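Abbfa_003403 (Acinetobacter baumannii, PDB 4ZXH) is a four-domain nonribosomal peptide synthetase that probably activates an amino acid, loads it on its phosphopantetheine carrier domain, condenses it and releases the product through a thioesterase domain. Local coordinates at residues 911-916 against 959-964; 970-975 against 1223-1228. All coordinates share one frame; numbering follows the deposited sequence.

Interaction 1. Residues 911-916 against 959-964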
ATOM      1  N   VAL A 911      11.146   8.373  -0.789  1.00 36.27           N
ATOM      2  CA  VAL A 911      12.227   8.131  -1.767  1.00 23.29           C
ATOM      3  C   VAL A 911      12.722   6.703  -1.680  1.00 25.81           C
ATOM      4  O   VAL A 911      13.003   6.203  -0.583  1.00 33.37           O
ATOM      5  CB  VAL A 911      13.450   9.028  -1.515  1.00 31.51           C
ATOM      6  CG1 VAL A 911      14.407   8.999  -2.703  1.00 21.58           C
ATOM      7  CG2 VAL A 911      13.011  10.421  -1.219  1.00 50.26           C
ATOM      8  N   ALA A 912      12.874   6.045  -2.815  1.00 20.73           N
ATOM      9  CA  ALA A 912      13.422   4.696  -2.797  1.00 22.13           C
ATOM     10  C   ALA A 912      14.774   4.646  -3.476  1.00 20.83           C
ATOM     11  O   ALA A 912      14.888   4.967  -4.664  1.00 24.55           O
ATOM     12  CB  ALA A 912      12.463   3.721  -3.467  1.00 20.97           C
ATOM     13  N   TYR A 913      15.798   4.253  -2.726  1.00 25.01           N
ATOM     14  CA  TYR A 913      17.127   3.996  -3.302  1.00 25.45           C
ATOM     15  C   TYR A 913      17.290   2.488  -3.567  1.00 35.95           C
ATOM     16  O   TYR A 913      16.921   1.659  -2.712  1.00 28.62           O
ATOM     17  CB  TYR A 913      18.237   4.498  -2.370  1.00 21.03           C
ATOM     18  CG  TYR A 913      18.101   5.944  -1.947  1.00 20.91           C
ATOM     19  CD1 TYR A 913      18.781   6.961  -2.627  1.00 29.90           C
ATOM     20  CD2 TYR A 913      17.305   6.293  -0.878  1.00 20.69           C
ATOM     21  CE1 TYR A 913      18.656   8.297  -2.252  1.00 23.47           C
ATOM     22  CE2 TYR A 913      17.168   7.618  -0.487  1.00 30.66           C
ATOM     23  CZ  TYR A 913      17.846   8.617  -1.175  1.00 32.48           C
ATOM     24  OH  TYR A 913      17.699   9.931  -0.780  1.00 32.75           O
ATOM     25  N   VAL A 914      17.804   2.119  -4.744  1.00 22.51           N
ATOM     26  CA  VAL A 914      17.961   0.696  -5.062  1.00 23.47           C
ATOM     27  C   VAL A 914      19.310   0.373  -5.711  1.00 29.66           C
ATOM     28  O   VAL A 914      19.888   1.220  -6.398  1.00 32.59           O
ATOM     29  CB  VAL A 914      16.831   0.203  -5.985  1.00 24.13           C
ATOM     30  CG1 VAL A 914      15.483   0.248  -5.254  1.00 23.33           C
ATOM     31  CG2 VAL A 914      16.778   1.041  -7.241  1.00 24.62           C
ATOM     32  N   THR A 915      19.816  -0.839  -5.463  1.00 26.07           N
ATOM     33  CA  THR A 915      21.012  -1.362  -6.159  1.00 37.30           C
ATOM     34  C   THR A 915      20.681  -2.678  -6.811  1.00 42.00           C
ATOM     35  O   THR A 915      19.823  -3.405  -6.325  1.00 38.15           O
ATOM     36  CB  THR A 915      22.223  -1.636  -5.233  1.00 36.99           C
ATOM     37  OG1 THR A 915      21.798  -2.442  -4.124  1.00 46.21           O
ATOM     38  CG2 THR A 915      22.810  -0.386  -4.707  1.00 35.50           C
ATOM     39  N   GLY A 916      21.397  -3.007  -7.877  1.00 52.40           N
ATOM     40  CA  GLY A 916      21.196  -4.266  -8.566  1.00 59.17           C
ATOM     41  C   GLY A 916      21.972  -4.348  -9.858  1.00 72.89           C
ATOM     42  O   GLY A 916      22.505  -3.344 -10.328  1.00 69.92           O
ATOM     43  N   ALA A 959      23.706   9.853   4.687  1.00 44.63           N
ATOM     44  CA  ALA A 959      24.642  10.097   3.590  1.00 39.84           C
ATOM     45  C   ALA A 959      24.115   9.746   2.188  1.00 44.04           C
ATOM     46  O   ALA A 959      24.844   9.914   1.198  1.00 37.88           O
ATOM     47  CB  ALA A 959      25.906   9.347   3.841  1.00 26.08           C
ATOM     48  N   PHE A 960      22.885   9.235   2.097  1.00 23.79           N
ATOM     49  CA  PHE A 960      22.255   9.063   0.788  1.00 33.16           C
ATOM     50  C   PHE A 960      22.028  10.423   0.120  1.00 29.45           C
ATOM     51  O   PHE A 960      21.713  11.406   0.789  1.00 37.30           O
ATOM     52  CB  PHE A 960      20.937   8.302   0.914  1.00 31.25           C
ATOM     53  CG  PHE A 960      21.110   6.829   1.183  1.00 35.12           C
ATOM     54  CD1 PHE A 960      21.816   6.387   2.288  1.00 32.88           C
ATOM     55  CD2 PHE A 960      20.564   5.887   0.332  1.00 38.32           C
ATOM     56  CE1 PHE A 960      21.978   5.039   2.525  1.00 30.79           C
ATOM     57  CE2 PHE A 960      20.724   4.536   0.572  1.00 36.31           C
ATOM     58  CZ  PHE A 960      21.428   4.112   1.663  1.00 32.90           C
ATOM     59  N   PRO A 961      22.202  10.493  -1.201  1.00 28.37           N
ATOM     60  CA  PRO A 961      22.082  11.816  -1.832  1.00 35.12           C
ATOM     61  C   PRO A 961      20.645  12.305  -1.750  1.00 28.37           C
ATOM     62  O   PRO A 961      19.745  11.483  -1.755  1.00 27.93           O
ATOM     63  CB  PRO A 961      22.503  11.581  -3.288  1.00 25.20           C
ATOM     64  CG  PRO A 961      22.981  10.178  -3.357  1.00 40.04           C
ATOM     65  CD  PRO A 961      22.418   9.422  -2.184  1.00 29.54           C
ATOM     66  N   GLU A 962      20.435  13.611  -1.637  1.00 37.48           N
ATOM     67  CA  GLU A 962      19.079  14.137  -1.560  1.00 34.22           C
ATOM     68  C   GLU A 962      18.414  13.932  -2.909  1.00 30.37           C
ATOM     69  O   GLU A 962      19.071  14.009  -3.950  1.00 33.73           O
ATOM     70  CB  GLU A 962      19.069  15.614  -1.155  1.00 32.05           C
ATOM     71  CG  GLU A 962      19.807  15.910   0.149  1.00 35.89           C
ATOM     72  CD  GLU A 962      19.243  15.158   1.369  1.00 51.88           C
ATOM     73  OE1 GLU A 962      17.997  15.096   1.531  1.00 51.82           O
ATOM     74  OE2 GLU A 962      20.056  14.645   2.180  1.00 60.69           O
ATOM     75  N   PRO A 963      17.120  13.597  -2.889  1.00 34.59           N
ATOM     76  CA  PRO A 963      16.341  13.423  -4.116  1.00 34.48           C
ATOM     77  C   PRO A 963      15.915  14.764  -4.696  1.00 32.05           C
ATOM     78  O   PRO A 963      15.713  15.714  -3.943  1.00 36.50           O
ATOM     79  CB  PRO A 963      15.118  12.634  -3.642  1.00 30.57           C
ATOM     80  CG  PRO A 963      14.929  13.106  -2.256  1.00 32.88           C
ATOM     81  CD  PRO A 963      16.320  13.291  -1.692  1.00 31.66           C
ATOM     82  N   ILE A 964      15.790  14.822  -6.015  1.00 31.61           N
ATOM     83  CA  ILE A 964      15.117  15.918  -6.684  1.00 29.67           C
ATOM     84  C   ILE A 964      13.767  15.439  -7.232  1.00 29.49           C
ATOM     85  O   ILE A 964      13.699  14.777  -8.264  1.00 42.32           O
ATOM     86  CB  ILE A 964      15.981  16.461  -7.804  1.00 29.05           C
ATOM     87  CG1 ILE A 964      17.322  16.917  -7.238  1.00 32.88           C
ATOM     88  CG2 ILE A 964      15.288  17.572  -8.512  1.00 29.35           C
ATOM     89  CD1 ILE A 964      18.316  17.325  -8.313  1.00 39.30           C
TER
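Phe960-Pro961-Glu962-Pro963 corresponds in position to the LPxP motif of the linker between adenylation and carrier domains of these synthetases, with Phe960 in place of its leucine. Here it lies against strand 907-916, the middle strand of the three-stranded sheet in the C-terminal part of the adenylation domain.

The aromatic contact is a T-shaped pair. With CG anti to the carbonyl carbon (chi1 -53°), the Tyr913 side chain is set toward the linker and offers one face to the edge of Phe960. The ring planes stand at 71° and the centroids lie 4.8 Å apart. Phe960 CD2 is the atom that bears down, 3.4 Å from Tyr913 CG and displaced from the ring centre toward its rim. A CH-pi contact adds to this over the same ring, with Phe960 CB 4.0 Å from the Tyr913 centroid. Phe947 meets the Phe960 ring from outside the pair.

Apolar packing continues on both sides of the phenol. Pro961 CD approaches Tyr913 CE1 at 3.9 Å. Further along the linker, the ring of Pro963 reaches Val911, whose two methyls both touch it; the shortest approach is CG2 to Pro963 CG, 3.5 Å, and the two side chains cross obliquely. Ile942, on the adjacent strand 940-943, also touches Val911, Tyr913 and Pro963.

A single hydrogen bond supplies the polar component and would fix the rotation of the hydroxyl. Tyr913 OH donates to Pro961 O over 2.7 Å; the acceptor lies near the plane of the phenol ring, and the donor lies in the carbonyl plane at a C=O...O angle of 158°.

Interaction 2. Residues 970-975 against 1223-1228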
ATOM      1  N   ASP A 970       4.464  15.048 -17.055  1.00 95.21           N
ATOM      2  CA  ASP A 970       4.561  15.573 -18.396  1.00 97.50           C
ATOM      3  C   ASP A 970       3.375  15.149 -19.246  1.00 81.37           C
ATOM      4  O   ASP A 970       3.021  13.964 -19.280  1.00 82.05           O
ATOM      5  CB  ASP A 970       5.839  15.048 -19.026  1.00110.57           C
ATOM      6  CG  ASP A 970       6.912  14.766 -17.991  1.00117.64           C
ATOM      7  OD1 ASP A 970       7.411  15.728 -17.382  1.00120.30           O
ATOM      8  OD2 ASP A 970       7.234  13.582 -17.743  1.00118.07           O
ATOM      9  N   TYR A 971       2.788  16.101 -19.958  1.00 62.57           N
ATOM     10  CA  TYR A 971       1.806  15.734 -20.959  1.00 47.16           C
ATOM     11  C   TYR A 971       2.432  14.868 -22.048  1.00 43.22           C
ATOM     12  O   TYR A 971       3.390  15.262 -22.702  1.00 38.82           O
ATOM     13  CB  TYR A 971       1.183  16.967 -21.595  1.00 24.52           C
ATOM     14  CG  TYR A 971       0.348  16.618 -22.807  1.00 35.29           C
ATOM     15  CD1 TYR A 971      -0.952  16.120 -22.668  1.00 35.51           C
ATOM     16  CD2 TYR A 971       0.853  16.774 -24.090  1.00 30.20           C
ATOM     17  CE1 TYR A 971      -1.714  15.795 -23.769  1.00 30.04           C
ATOM     18  CE2 TYR A 971       0.092  16.465 -25.192  1.00 22.42           C
ATOM     19  CZ  TYR A 971      -1.186  15.975 -25.028  1.00 34.33           C
ATOM     20  OH  TYR A 971      -1.939  15.637 -26.128  1.00 30.24           O
ATOM     21  N   VAL A 972       1.869  13.690 -22.247  1.00 39.30           N
ATOM     22  CA  VAL A 972       2.284  12.835 -23.344  1.00 31.26           C
ATOM     23  C   VAL A 972       1.064  12.414 -24.135  1.00 22.43           C
ATOM     24  O   VAL A 972       0.120  11.872 -23.570  1.00 31.80           O
ATOM     25  CB  VAL A 972       3.032  11.614 -22.836  1.00 31.18           C
ATOM     26  CG1 VAL A 972       3.208  10.579 -23.950  1.00 22.17           C
ATOM     27  CG2 VAL A 972       4.356  12.050 -22.248  1.00 22.59           C
ATOM     28  N   ALA A 973       1.079  12.695 -25.436  1.00 29.23           N
ATOM     29  CA  ALA A 973      -0.038  12.377 -26.325  1.00 32.45           C
ATOM     30  C   ALA A 973      -0.133  10.869 -26.534  1.00 21.67           C
ATOM     31  O   ALA A 973       0.877  10.191 -26.472  1.00 28.96           O
ATOM     32  CB  ALA A 973       0.126  13.095 -27.646  1.00 20.76           C
ATOM     33  N   PRO A 974      -1.348  10.339 -26.764  1.00 28.59           N
ATOM     34  CA  PRO A 974      -1.575   8.910 -27.033  1.00 31.08           C
ATOM     35  C   PRO A 974      -0.785   8.436 -28.243  1.00 21.73           C
ATOM     36  O   PRO A 974      -0.578   9.228 -29.136  1.00 29.44           O
ATOM     37  CB  PRO A 974      -3.080   8.839 -27.293  1.00 28.77           C
ATOM     38  CG  PRO A 974      -3.448  10.220 -27.698  1.00 27.28           C
ATOM     39  CD  PRO A 974      -2.603  11.096 -26.836  1.00 26.75           C
ATOM     40  N   ARG A 975      -0.344   7.183 -28.278  1.00 32.45           N
ATOM     41  CA  ARG A 975       0.636   6.781 -29.295  1.00 30.18           C
ATOM     42  C   ARG A 975       0.143   5.718 -30.288  1.00 29.74           C
ATOM     43  O   ARG A 975       0.732   5.540 -31.355  1.00 39.62           O
ATOM     44  CB  ARG A 975       1.919   6.299 -28.595  1.00 33.53           C
ATOM     45  CG  ARG A 975       2.567   7.378 -27.689  1.00 25.36           C
ATOM     46  CD  ARG A 975       3.516   6.800 -26.631  1.00 22.22           C
ATOM     47  NE  ARG A 975       2.804   5.958 -25.672  1.00 29.61           N
ATOM     48  CZ  ARG A 975       3.403   5.228 -24.735  1.00 38.28           C
ATOM     49  NH1 ARG A 975       4.727   5.251 -24.632  1.00 38.82           N
ATOM     50  NH2 ARG A 975       2.682   4.487 -23.897  1.00 35.28           N
ATOM     51  N   ALA A1223      12.062   5.314 -28.969  1.00 41.31           N
ATOM     52  CA  ALA A1223      13.002   6.178 -28.260  1.00 31.59           C
ATOM     53  C   ALA A1223      12.527   7.629 -28.162  1.00 33.87           C
ATOM     54  O   ALA A1223      12.995   8.371 -27.306  1.00 35.94           O
ATOM     55  CB  ALA A1223      14.318   6.127 -28.916  1.00 26.41           C
ATOM     56  N   ILE A1224      11.614   8.044 -29.039  1.00 28.45           N
ATOM     57  CA  ILE A1224      11.088   9.397 -28.943  1.00 30.75           C
ATOM     58  C   ILE A1224       9.620   9.398 -28.567  1.00 32.51           C
ATOM     59  O   ILE A1224       8.976  10.433 -28.660  1.00 25.49           O
ATOM     60  CB  ILE A1224      11.241  10.207 -30.252  1.00 28.40           C
ATOM     61  CG1 ILE A1224      10.586   9.476 -31.427  1.00 30.48           C
ATOM     62  CG2 ILE A1224      12.681  10.552 -30.509  1.00 22.40           C
ATOM     63  CD1 ILE A1224      10.569  10.276 -32.691  1.00 19.45           C
ATOM     64  N   ASN A1225       9.104   8.240 -28.161  1.00 35.96           N
ATOM     65  CA  ASN A1225       7.766   8.120 -27.570  1.00 26.24           C
ATOM     66  C   ASN A1225       6.601   8.359 -28.533  1.00 25.00           C
ATOM     67  O   ASN A1225       5.571   8.872 -28.118  1.00 38.88           O
ATOM     68  CB  ASN A1225       7.649   9.089 -26.394  1.00 26.79           C
ATOM     69  CG  ASN A1225       7.009   8.472 -25.168  1.00 31.93           C
ATOM     70  OD1 ASN A1225       6.751   7.261 -25.104  1.00 35.27           O
ATOM     71  ND2 ASN A1225       6.780   9.308 -24.162  1.00 36.30           N
ATOM     72  N   VAL A1226       6.759   8.002 -29.808  1.00 21.68           N
ATOM     73  CA  VAL A1226       5.630   8.019 -30.744  1.00 26.28           C
ATOM     74  C   VAL A1226       5.047   6.601 -31.028  1.00 36.26           C
ATOM     75  O   VAL A1226       4.097   6.452 -31.824  1.00 25.88           O
ATOM     76  CB  VAL A1226       6.012   8.678 -32.080  1.00 23.64           C
ATOM     77  CG1 VAL A1226       6.548  10.065 -31.822  1.00 29.03           C
ATOM     78  CG2 VAL A1226       7.023   7.837 -32.818  1.00 21.93           C
ATOM     79  N   LEU A1227       5.629   5.589 -30.379  1.00 18.13           N
ATOM     80  CA  LEU A1227       5.035   4.258 -30.244  1.00 24.19           C
ATOM     81  C   LEU A1227       5.222   3.759 -28.806  1.00 26.09           C
ATOM     82  O   LEU A1227       6.181   4.136 -28.147  1.00 34.37           O
ATOM     83  CB  LEU A1227       5.658   3.258 -31.224  1.00 19.27           C
ATOM     84  CG  LEU A1227       5.245   3.425 -32.674  1.00 26.23           C
ATOM     85  CD1 LEU A1227       5.938   2.386 -33.553  1.00 24.58           C
ATOM     86  CD2 LEU A1227       3.724   3.324 -32.774  1.00 29.59           C
ATOM     87  N   PRO A1228       4.308   2.908 -28.319  1.00 29.88           N
ATOM     88  CA  PRO A1228       4.433   2.371 -26.958  1.00 25.25           C
ATOM     89  C   PRO A1228       5.635   1.444 -26.803  1.00 27.42           C
ATOM     90  O   PRO A1228       6.018   0.763 -27.756  1.00 26.09           O
ATOM     91  CB  PRO A1228       3.122   1.588 -26.764  1.00 25.44           C
ATOM     92  CG  PRO A1228       2.163   2.191 -27.723  1.00 22.90           C
ATOM     93  CD  PRO A1228       2.994   2.597 -28.915  1.00 28.66           C
TER
HETATM   94  O   HOH W   1       1.879   6.630 -33.346  1.00  5.07           O
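Two hydrogen bonds grip the oxygen of the bridging water, which donates both: one to Arg975 O at 2.5 Å, the other to Val1226 O at 2.7 Å. It joins two main-chain carbonyls that converge on it from different directions; both are acceptors and need its hydrogens.

Arg975 carries most of the remaining contact. Its chain is bent at chi3 (-64°) and runs across the thioesterase segment. NH1 donates to Asn1225 OD1 at 2.9 Å, but the bond is bent, with an angle of 137° at the hydrogen, and the donor sits above the carbonyl plane. Guanidinium and amide planes are nearly perpendicular, 88° apart. NH2 forms a salt bridge with Glu979 of helix 977-990, which meets the charge and probably helps hold the group in its orientation; the Asn1225 amide is neutral. Over the centre of one guanidinium face lies Pro1228 CA, 3.8 Å from Arg975 CZ. Arg975 CB meets Pro1228 CD at 3.9 Å as the two side chains slide past each other in opposite directions. On the other arm of the amide, Asn1225 ND2 packs against Val972 CG1 at 3.8 Å.

Asn1225, with positive phi, is the C-prime residue of the Schellman motif ending helix 1210-1223. The arrangement is thus a carrier-thioesterase domain interface, built between the lead-in to helix 977-990 and a capped helix end in what is probably the helical lid of the alpha/beta-hydrolase-type thioesterase.

Both contacts involve the same connection, the loop between strand 940-943 and helix 977-990, and follow one another along it: interaction 1 uses its earlier part, interaction 2 its end. Their centres are 27 Å apart and their nearest atoms about 11 Å, so they do not touch. Interaction 1 is partly buried and lays the linker back on the adenylation domain that precedes it; aromatic and proline packing dominates, with one tyrosine hydroxyl bond. Interaction 2, although its two segments lie 248 residues apart in sequence, is the more buried, and relies on a charged guanidinium, an amide and a water shared by two carbonyls.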